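Local coordinates for protein glycosyl transferase (Staphylococcus aureus, PDB 5TZJ) that is a family 2 glycosyltransferase that carries a TarS-type linker domain and holds uridine-diphosphate-n-acetylglucosamine in the crystal, at residues 97-100 and 101-105; 105-108 and 109-112. One frame throughout, in Å; residues are numbered along the deposited sequence.

Contact 1 of 2, residues 97-100 and 101-105; sequences NKET and LKDAA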
ATOM      1  N   ASN A  97      18.909   5.061   4.675  1.00 42.78           N
ATOM      2  CA  ASN A  97      20.036   5.990   4.617  1.00 45.09           C
ATOM      3  C   ASN A  97      20.481   6.388   6.019  1.00 45.40           C
ATOM      4  O   ASN A  97      19.676   6.474   6.946  1.00 50.11           O
ATOM      5  CB  ASN A  97      19.623   7.242   3.824  1.00 49.21           C
ATOM      6  CG  ASN A  97      20.773   8.200   3.583  1.00 52.88           C
ATOM      7  OD1 ASN A  97      21.421   8.692   4.517  1.00 53.92           O
ATOM      8  ND2 ASN A  97      21.034   8.472   2.310  1.00 57.11           N
ATOM      9  N   LYS A  98      21.780   6.678   6.174  1.00 49.43           N
ATOM     10  CA  LYS A  98      22.288   6.947   7.516  1.00 51.52           C
ATOM     11  C   LYS A  98      21.767   8.268   8.081  1.00 50.67           C
ATOM     12  O   LYS A  98      21.710   8.425   9.306  1.00 49.99           O
ATOM     13  CB  LYS A  98      23.820   6.923   7.515  1.00 54.04           C
ATOM     14  CG  LYS A  98      24.426   8.188   6.977  1.00 57.68           C
ATOM     15  CD  LYS A  98      25.946   8.166   7.044  1.00 64.41           C
ATOM     16  CE  LYS A  98      26.538   7.819   5.688  1.00 70.08           C
ATOM     17  NZ  LYS A  98      26.154   8.832   4.653  1.00 74.46           N
ATOM     18  N   GLU A  99      21.348   9.202   7.231  1.00 50.66           N
ATOM     19  CA  GLU A  99      20.778  10.463   7.681  1.00 52.80           C
ATOM     20  C   GLU A  99      19.253  10.438   7.763  1.00 53.43           C
ATOM     21  O   GLU A  99      18.638  11.478   8.036  1.00 55.78           O
ATOM     22  CB  GLU A  99      21.254  11.584   6.758  1.00 57.40           C
ATOM     23  CG  GLU A  99      22.772  11.604   6.667  1.00 63.98           C
ATOM     24  CD  GLU A  99      23.309  12.745   5.836  1.00 72.25           C
ATOM     25  OE1 GLU A  99      23.261  13.921   6.283  1.00 71.68           O
ATOM     26  OE2 GLU A  99      23.779  12.451   4.721  1.00 78.08           O
ATOM     27  N   THR A 100      18.631   9.274   7.572  1.00 45.43           N
ATOM     28  CA  THR A 100      17.172   9.216   7.518  1.00 43.63           C
ATOM     29  C   THR A 100      16.536   9.786   8.776  1.00 42.72           C
ATOM     30  O   THR A 100      15.701  10.691   8.701  1.00 42.53           O
ATOM     31  CB  THR A 100      16.709   7.780   7.294  1.00 40.22           C
ATOM     32  OG1 THR A 100      17.163   7.349   6.007  1.00 42.69           O
ATOM     33  CG2 THR A 100      15.204   7.701   7.356  1.00 37.65           C
ATOM     34  N   LEU A 101      16.917   9.278   9.948  1.00 43.28           N
ATOM     35  CA  LEU A 101      16.240   9.721  11.167  1.00 44.72           C
ATOM     36  C   LEU A 101      16.576  11.178  11.492  1.00 48.00           C
ATOM     37  O   LEU A 101      15.727  11.920  12.000  1.00 46.56           O
ATOM     38  CB  LEU A 101      16.596   8.796  12.344  1.00 43.72           C
ATOM     39  CG  LEU A 101      16.141   7.327  12.240  1.00 41.17           C
ATOM     40  CD1 LEU A 101      16.168   6.603  13.621  1.00 48.69           C
ATOM     41  CD2 LEU A 101      14.766   7.202  11.565  1.00 42.43           C
ATOM     42  N   LYS A 102      17.810  11.597  11.229  1.00 48.93           N
ATOM     43  CA  LYS A 102      18.161  13.001  11.422  1.00 58.05           C
ATOM     44  C   LYS A 102      17.342  13.898  10.492  1.00 51.54           C
ATOM     45  O   LYS A 102      16.665  14.830  10.944  1.00 52.50           O
ATOM     46  CB  LYS A 102      19.656  13.201  11.192  1.00 59.11           C
ATOM     47  CG  LYS A 102      20.132  14.618  11.385  1.00 58.73           C
ATOM     48  CD  LYS A 102      21.593  14.699  11.018  1.00 63.05           C
ATOM     49  CE  LYS A 102      21.835  14.271   9.575  1.00 60.38           C
ATOM     50  NZ  LYS A 102      23.233  14.562   9.131  1.00 65.12           N
ATOM     51  N   ASP A 103      17.364  13.607   9.193  1.00 50.24           N
ATOM     52  CA  ASP A 103      16.596  14.429   8.255  1.00 55.53           C
ATOM     53  C   ASP A 103      15.113  14.433   8.604  1.00 53.49           C
ATOM     54  O   ASP A 103      14.470  15.489   8.588  1.00 48.80           O
ATOM     55  CB  ASP A 103      16.801  13.949   6.821  1.00 48.87           C
ATOM     56  CG  ASP A 103      18.194  14.222   6.299  1.00 58.14           C
ATOM     57  OD1 ASP A 103      19.061  14.724   7.076  1.00 54.49           O
ATOM     58  OD2 ASP A 103      18.416  13.923   5.102  1.00 55.66           O
ATOM     59  N   ALA A 104      14.554  13.272   8.958  1.00 44.95           N
ATOM     60  CA  ALA A 104      13.119  13.239   9.237  1.00 42.99           C
ATOM     61  C   ALA A 104      12.792  13.969  10.527  1.00 44.84           C
ATOM     62  O   ALA A 104      11.748  14.615  10.631  1.00 44.73           O
ATOM     63  CB  ALA A 104      12.606  11.794   9.308  1.00 39.93           C
ATOM     64  N   ALA A 105      13.657  13.857  11.538  1.00 46.52           N
ATOM     65  CA  ALA A 105      13.391  14.551  12.792  1.00 54.50           C
ATOM     66  C   ALA A 105      13.449  16.057  12.586  1.00 57.72           C
ATOM     67  O   ALA A 105      12.635  16.803  13.144  1.00 52.88           O
ATOM     68  CB  ALA A 105      14.395  14.126  13.868  1.00 50.36           C
TER
HETATM   69  O   HOH W   1      19.830   9.683  11.137  1.00 40.58           O

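Contact 2 of 2, residues 105-108 and 109-112; sequences AAFI and DEHH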
ATOM      1  N   ALA A 105      13.657  13.857  11.538  1.00 46.52           N
ATOM      2  CA  ALA A 105      13.391  14.551  12.792  1.00 54.50           C
ATOM      3  C   ALA A 105      13.449  16.057  12.586  1.00 57.72           C
ATOM      4  O   ALA A 105      12.635  16.803  13.144  1.00 52.88           O
ATOM      5  CB  ALA A 105      14.395  14.126  13.868  1.00 50.36           C
ATOM      6  N   ALA A 106      14.414  16.518  11.793  1.00 53.28           N
ATOM      7  CA  ALA A 106      14.519  17.948  11.531  1.00 60.59           C
ATOM      8  C   ALA A 106      13.297  18.443  10.765  1.00 59.85           C
ATOM      9  O   ALA A 106      12.738  19.490  11.097  1.00 57.46           O
ATOM     10  CB  ALA A 106      15.814  18.244  10.775  1.00 58.48           C
ATOM     11  N   PHE A 107      12.819  17.649   9.798  1.00 56.23           N
ATOM     12  CA  PHE A 107      11.686  18.059   8.966  1.00 56.02           C
ATOM     13  C   PHE A 107      10.386  18.069   9.767  1.00 57.17           C
ATOM     14  O   PHE A 107       9.579  19.007   9.656  1.00 53.74           O
ATOM     15  CB  PHE A 107      11.573  17.118   7.761  1.00 48.01           C
ATOM     16  CG  PHE A 107      10.620  17.590   6.689  1.00 48.53           C
ATOM     17  CD1 PHE A 107       9.279  17.254   6.725  1.00 46.89           C
ATOM     18  CD2 PHE A 107      11.074  18.402   5.646  1.00 50.24           C
ATOM     19  CE1 PHE A 107       8.393  17.699   5.703  1.00 47.17           C
ATOM     20  CE2 PHE A 107      10.206  18.842   4.651  1.00 53.10           C
ATOM     21  CZ  PHE A 107       8.861  18.470   4.676  1.00 48.42           C
ATOM     22  N   ILE A 108      10.168  17.031  10.579  1.00 52.51           N
ATOM     23  CA  ILE A 108       8.984  16.967  11.430  1.00 49.34           C
ATOM     24  C   ILE A 108       8.977  18.115  12.436  1.00 55.21           C
ATOM     25  O   ILE A 108       7.923  18.689  12.741  1.00 60.03           O
ATOM     26  CB  ILE A 108       8.930  15.596  12.129  1.00 46.57           C
ATOM     27  CG1 ILE A 108       8.431  14.534  11.137  1.00 44.27           C
ATOM     28  CG2 ILE A 108       8.105  15.656  13.430  1.00 45.82           C
ATOM     29  CD1 ILE A 108       8.850  13.113  11.502  1.00 45.33           C
ATOM     30  N   ASP A 109      10.143  18.467  12.972  1.00 53.80           N
ATOM     31  CA  ASP A 109      10.171  19.512  13.989  1.00 58.65           C
ATOM     32  C   ASP A 109       9.668  20.838  13.438  1.00 62.57           C
ATOM     33  O   ASP A 109       9.025  21.606  14.165  1.00 65.42           O
ATOM     34  CB  ASP A 109      11.581  19.661  14.552  1.00 62.02           C
ATOM     35  CG  ASP A 109      11.923  18.559  15.540  1.00 65.34           C
ATOM     36  OD1 ASP A 109      12.949  18.689  16.253  1.00 66.00           O
ATOM     37  OD2 ASP A 109      11.149  17.561  15.603  1.00 65.44           O
ATOM     38  N   GLU A 110       9.916  21.110  12.157  1.00 59.67           N
ATOM     39  CA  GLU A 110       9.488  22.371  11.565  1.00 68.86           C
ATOM     40  C   GLU A 110       8.046  22.317  11.073  1.00 65.10           C
ATOM     41  O   GLU A 110       7.316  23.303  11.210  1.00 62.73           O
ATOM     42  CB  GLU A 110      10.429  22.773  10.416  1.00 73.28           C
ATOM     43  CG  GLU A 110      10.989  21.602   9.605  1.00 74.33           C
ATOM     44  CD  GLU A 110      12.111  21.985   8.627  1.00 78.91           C
ATOM     45  OE1 GLU A 110      12.207  23.188   8.241  1.00 77.69           O
ATOM     46  OE2 GLU A 110      12.894  21.064   8.250  1.00 80.24           O
ATOM     47  N   HIS A 111       7.606  21.167  10.551  1.00 56.01           N
ATOM     48  CA  HIS A 111       6.331  21.082   9.850  1.00 56.90           C
ATOM     49  C   HIS A 111       5.245  20.312  10.584  1.00 53.96           C
ATOM     50  O   HIS A 111       4.075  20.430  10.197  1.00 55.07           O
ATOM     51  CB  HIS A 111       6.540  20.465   8.458  1.00 51.45           C
ATOM     52  CG  HIS A 111       7.379  21.321   7.565  1.00 59.72           C
ATOM     53  ND1 HIS A 111       8.571  20.892   7.019  1.00 61.44           N
ATOM     54  CD2 HIS A 111       7.215  22.599   7.151  1.00 57.02           C
ATOM     55  CE1 HIS A 111       9.098  21.866   6.299  1.00 56.18           C
ATOM     56  NE2 HIS A 111       8.291  22.909   6.357  1.00 58.40           N
ATOM     57  N   HIS A 112       5.595  19.535  11.616  1.00 51.20           N
ATOM     58  CA  HIS A 112       4.625  18.797  12.437  1.00 50.69           C
ATOM     59  C   HIS A 112       3.785  17.837  11.592  1.00 49.15           C
ATOM     60  O   HIS A 112       2.579  17.683  11.800  1.00 52.38           O
ATOM     61  CB  HIS A 112       3.733  19.744  13.241  1.00 54.97           C
ATOM     62  CG  HIS A 112       4.499  20.735  14.064  1.00 60.70           C
ATOM     63  ND1 HIS A 112       4.745  22.022  13.637  1.00 66.80           N
ATOM     64  CD2 HIS A 112       5.101  20.619  15.271  1.00 63.65           C
ATOM     65  CE1 HIS A 112       5.449  22.664  14.555  1.00 70.21           C
ATOM     66  NE2 HIS A 112       5.674  21.837  15.561  1.00 69.42           N
TER

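Contact 1 of 2, residues 97-100 and 101-105
Glu-99 and Lys-102 run alongside each other where a type I turn, Asn-97 to Thr-100, runs into the helix 100-111. The tight part is the backbone at the start of that helix. Glu-99 holds the N-cap position, and its carbonyl O takes the N-H of Asp-103 at 2.7 Å. One residue on, Thr-100 O receives Ala-104 N at 2.8 Å. The turn is braced by two side chains of short reach: Asn-97 OD1 accepts Glu-99 N at 2.8 Å on an in-plane lone pair, forming an Asx turn, while Thr-100 OG1 donates to Asn-97 O, 2.8 Å away. With its hydroxyl beside its own backbone N (chi1 -65°), Thr-100 brings OG1 and N to the same face of that carbonyl. Leu-101, turned from the turn, packs on Phe-3 and Phe-28 and suits the buried flank.

The looser side carries the charges. Lys-102 folds back through a bend at chi3 (59°), bringing NZ to 2.9 Å from Glu-99 OE1 in a salt bridge that meets the carboxylate on its anti side. A water donates to Lys-98 O and accepts from Lys-102 N, one of the first N-H groups of the helix. Asp-103 sets OD1 4.3 Å from Glu-99 OE1, and its OD2 is hydrogen-bonded to Tyr-200.

Chemically, Lys-102 is shared between Glu-99 and Asp-27, which would probably ease any repulsion between Glu-99 and Asp-103; both acids also sit near the amino end of a helix, where its dipole would probably favour their ionised forms.

Contact 2 of 2, residues 105-108 and 109-112
Phe-107 and His-111, one helical turn apart, form the aromatic part of this contact. The edge of the imidazole is directed at the face of the phenyl ring, with centroids 4.4 Å apart and planes at 53°, an inclined edge-to-face pair. His-111 ND1 sits over the ring centre, 3.3 Å above the plane. Phe-107 reaches this place with CG anti to its backbone N (chi1 -169°), and its ring also packs on Leu-116, Ser-193 and Leu-195, a buried setting that suits a large aromatic; the histidine, partly exposed, can border both ring and solvent.

Among the backbone bonds, Asp-109 N to Ala-105 O at 3.0 Å continues the regular helix. Farther on the pattern frays: Glu-110 N has weak bonds to both Ala-106 O and Phe-107 O. His-111 N is bonded to Phe-107 O and, weakly, to Ile-108 O. The last link is shorter, His-112 N meeting Ile-108 O at 2.7 Å.

The remaining side chains divide between solvent and core. Asp-109 OD2 comes within 3.0 Å of Ala-105 O, two acceptors with no hydrogen bond between them, and has its partner in Lys-2, a salt bridge. Glu-110 is tight and strained, its CG 3.0 Å from Phe-107 O and its chi1 (34°) off a staggered value. Ile-108, by contrast, rests on Leu-116 of the strand 115-122.

Such a division is that of an amphipathic helix packed on a sheet, here closing with His-112 at positive phi in the transition to the strand 115-122 of the glycosyltransferase domain.

Followed from the N terminus, the chain leaves the strand 95-96, makes the turn of contact 1, and climbs the helix 100-111 to contact 2, beyond which it passes into the strand 115-122. Neither contact closes a long loop: each spans neighbouring residues, and the two are consecutive, meeting at Ala-105 without nesting or crossing, their centres about 11 Å apart. Contact 1 ties the helix start to the loop residues Gln-26 and Asp-27 and to Tyr-200; contact 2 ties its end to the strands 115-122 and 192-195 and to Lys-2. Together they describe one helix, from first turn to last, that links two strands of the mixed sheet.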